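Local coordinates for long form salivary protein D7L1 (Anopheles stephensi, PDB 3NHI), which binds and sequesters cysteinyl leukotrienes and thromboxane A2 analogues, countering host responses while female mosquitoes take blood, at residues A[185-190]-A[237-242]. Sequence-based numbering, arbitrary orientation.
Sequences ELKDAI and EAYDYY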
loop_
_atom_site.group_PDB
_atom_site.type_symbol
_atom_site.label_atom_id
_atom_site.label_comp_id
_atom_site.label_asym_id
_atom_site.label_seq_id
_atom_site.Cartn_x
_atom_site.Cartn_y
_atom_site.Cartn_z
ATOM N N GLU A 185 3.763 10.874 -21.994
ATOM C CA GLU A 185 4.155 11.175 -20.621
ATOM C C GLU A 185 2.969 11.059 -19.661
ATOM O O GLU A 185 3.096 10.509 -18.564
ATOM C CB GLU A 185 4.790 12.568 -20.525
ATOM C CG GLU A 185 6.114 12.748 -21.296
ATOM C CD GLU A 185 5.920 13.138 -22.751
ATOM O OE1 GLU A 185 4.766 13.294 -23.212
ATOM O OE2 GLU A 185 6.950 13.286 -23.433
ATOM N N LEU A 186 1.818 11.580 -20.060
ATOM C CA LEU A 186 0.629 11.471 -19.222
ATOM C C LEU A 186 0.212 10.012 -19.051
ATOM O O LEU A 186 -0.135 9.583 -17.942
ATOM C CB LEU A 186 -0.523 12.316 -19.780
ATOM C CG LEU A 186 -1.808 12.335 -18.944
ATOM C CD1 LEU A 186 -1.579 12.883 -17.534
ATOM C CD2 LEU A 186 -2.846 13.168 -19.666
ATOM N N LYS A 187 0.256 9.241 -20.132
ATOM C CA LYS A 187 -0.078 7.827 -20.043
ATOM C C LYS A 187 0.861 7.109 -19.075
ATOM O O LYS A 187 0.414 6.285 -18.269
ATOM C CB LYS A 187 -0.055 7.155 -21.419
ATOM C CG LYS A 187 -1.115 7.710 -22.361
ATOM C CD LYS A 187 -1.063 7.030 -23.719
ATOM C CE LYS A 187 -2.170 7.534 -24.624
ATOM N NZ LYS A 187 -1.942 7.102 -26.039
ATOM N N ASP A 188 2.151 7.425 -19.143
ATOM C CA ASP A 188 3.119 6.830 -18.237
ATOM C C ASP A 188 2.850 7.222 -16.785
ATOM O O ASP A 188 2.815 6.356 -15.894
ATOM C CB ASP A 188 4.547 7.203 -18.625
ATOM C CG ASP A 188 5.562 6.525 -17.741
ATOM O OD1 ASP A 188 5.771 5.300 -17.908
ATOM O OD2 ASP A 188 6.122 7.191 -16.852
ATOM N N ALA A 189 2.666 8.521 -16.540
ATOM C CA ALA A 189 2.368 8.995 -15.199
ATOM C C ALA A 189 1.149 8.282 -14.618
ATOM O O ALA A 189 1.182 7.826 -13.467
ATOM C CB ALA A 189 2.159 10.506 -15.193
ATOM N N ILE A 190 0.091 8.172 -15.419
ATOM C CA ILE A 190 -1.147 7.568 -14.945
ATOM C C ILE A 190 -0.990 6.063 -14.665
ATOM O O ILE A 190 -1.558 5.554 -13.690
ATOM C CB ILE A 190 -2.337 7.896 -15.894
ATOM C CG1 ILE A 190 -2.656 9.403 -15.872
ATOM C CG2 ILE A 190 -3.589 7.108 -15.510
ATOM C CD1 ILE A 190 -3.027 10.001 -14.486
ATOM N N GLU A 237 -5.597 -0.179 -20.481
ATOM C CA GLU A 237 -4.475 0.544 -19.880
ATOM C C GLU A 237 -4.983 1.472 -18.791
ATOM O O GLU A 237 -6.127 1.941 -18.848
ATOM C CB GLU A 237 -3.710 1.347 -20.932
ATOM C CG GLU A 237 -3.104 0.462 -22.013
ATOM C CD GLU A 237 -2.345 1.213 -23.090
ATOM O OE1 GLU A 237 -2.230 2.458 -23.020
ATOM O OE2 GLU A 237 -1.861 0.535 -24.024
ATOM N N ALA A 238 -4.131 1.743 -17.800
ATOM C CA ALA A 238 -4.465 2.700 -16.752
ATOM C C ALA A 238 -5.046 3.993 -17.324
ATOM O O ALA A 238 -6.087 4.463 -16.867
ATOM C CB ALA A 238 -3.246 3.000 -15.900
ATOM N N TYR A 239 -4.376 4.556 -18.334
ATOM C CA TYR A 239 -4.841 5.793 -18.957
ATOM C C TYR A 239 -6.248 5.687 -19.524
ATOM O O TYR A 239 -7.027 6.636 -19.413
ATOM C CB TYR A 239 -3.865 6.278 -20.032
ATOM C CG TYR A 239 -4.256 7.626 -20.582
ATOM C CD1 TYR A 239 -4.122 8.780 -19.800
ATOM C CD2 TYR A 239 -4.803 7.747 -21.855
ATOM C CE1 TYR A 239 -4.490 10.029 -20.285
ATOM C CE2 TYR A 239 -5.167 8.987 -22.353
ATOM C CZ TYR A 239 -5.016 10.123 -21.559
ATOM O OH TYR A 239 -5.395 11.354 -22.042
ATOM N N ASP A 240 -6.585 4.530 -20.094
ATOM C CA ASP A 240 -7.940 4.315 -20.614
ATOM C C ASP A 240 -8.997 4.438 -19.528
ATOM O O ASP A 240 -10.003 5.135 -19.712
ATOM C CB ASP A 240 -8.052 2.971 -21.326
ATOM C CG ASP A 240 -7.075 2.838 -22.474
ATOM O OD1 ASP A 240 -6.913 3.814 -23.241
ATOM O OD2 ASP A 240 -6.480 1.755 -22.614
ATOM N N TYR A 241 -8.760 3.791 -18.383
ATOM C CA TYR A 241 -9.703 3.860 -17.263
ATOM C C TYR A 241 -9.809 5.264 -16.691
ATOM O O TYR A 241 -10.894 5.736 -16.385
ATOM C CB TYR A 241 -9.331 2.857 -16.167
ATOM C CG TYR A 241 -9.400 1.422 -16.630
ATOM C CD1 TYR A 241 -8.254 0.637 -16.673
ATOM C CD2 TYR A 241 -10.601 0.870 -17.061
ATOM C CE1 TYR A 241 -8.303 -0.675 -17.126
ATOM C CE2 TYR A 241 -10.668 -0.446 -17.497
ATOM C CZ TYR A 241 -9.515 -1.216 -17.519
ATOM O OH TYR A 241 -9.557 -2.520 -17.970
ATOM N N TYR A 242 -8.667 5.931 -16.578
ATOM C CA TYR A 242 -8.617 7.313 -16.136
ATOM C C TYR A 242 -9.477 8.222 -17.036
ATOM O O TYR A 242 -10.286 9.000 -16.530
ATOM C CB TYR A 242 -7.152 7.742 -16.123
ATOM C CG TYR A 242 -6.860 9.181 -15.781
ATOM C CD1 TYR A 242 -7.060 9.684 -14.494
ATOM C CD2 TYR A 242 -6.345 10.038 -16.747
ATOM C CE1 TYR A 242 -6.769 11.004 -14.191
ATOM C CE2 TYR A 242 -6.041 11.356 -16.445
ATOM C CZ TYR A 242 -6.253 11.833 -15.169
ATOM O OH TYR A 242 -5.966 13.147 -14.861
HETATM O O HOH W 1 -1.494 4.201 -18.849
#
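CG stands anti to the backbone N in both Tyr239 (chi1 -174°) and Tyr242 (chi1 176°), on the side of helix 238-246 that faces helix 184-196, and Lys187 and Ile190 each cover a face of one ring. Lys187 turns CG beside its own backbone N and then runs extended, laying its methylenes over one face of the Tyr239 ring. Its CG makes a CH-pi contact 3.9 Å from the ring centroid, displaced toward the rim near Tyr239 CG, and CE follows over Tyr239 CD2. Leu186 crosses the same side chain at about a right angle, bringing CD2 to 3.6 Å from Tyr239 CE1, while Ile190 CG1 lies at the ring edge. In this all-helical odorant-binding (PBP/GOBP) fold the contact packs two helices nearly perpendicular, their local axes 8.9 Å apart at 92°, away from the eicosanoid pocket. Ile190 reaches Ala238, Tyr239 and Tyr242: CD1 stands over the middle of the Tyr242 ring, 3.7 Å from its centroid, and CG2 packs on Tyr242 CB at 3.7 Å and more loosely on Ala238 CB. No direct hydrogen bond joins the segments. A water instead donates to Lys187 O and accepts from Tyr239 N, both at 2.9 Å, satisfying an amide in the first turn of helix 238-246. Tyr239 OH accepts a hydrogen bond from Gly182 N, just before helix 184-196.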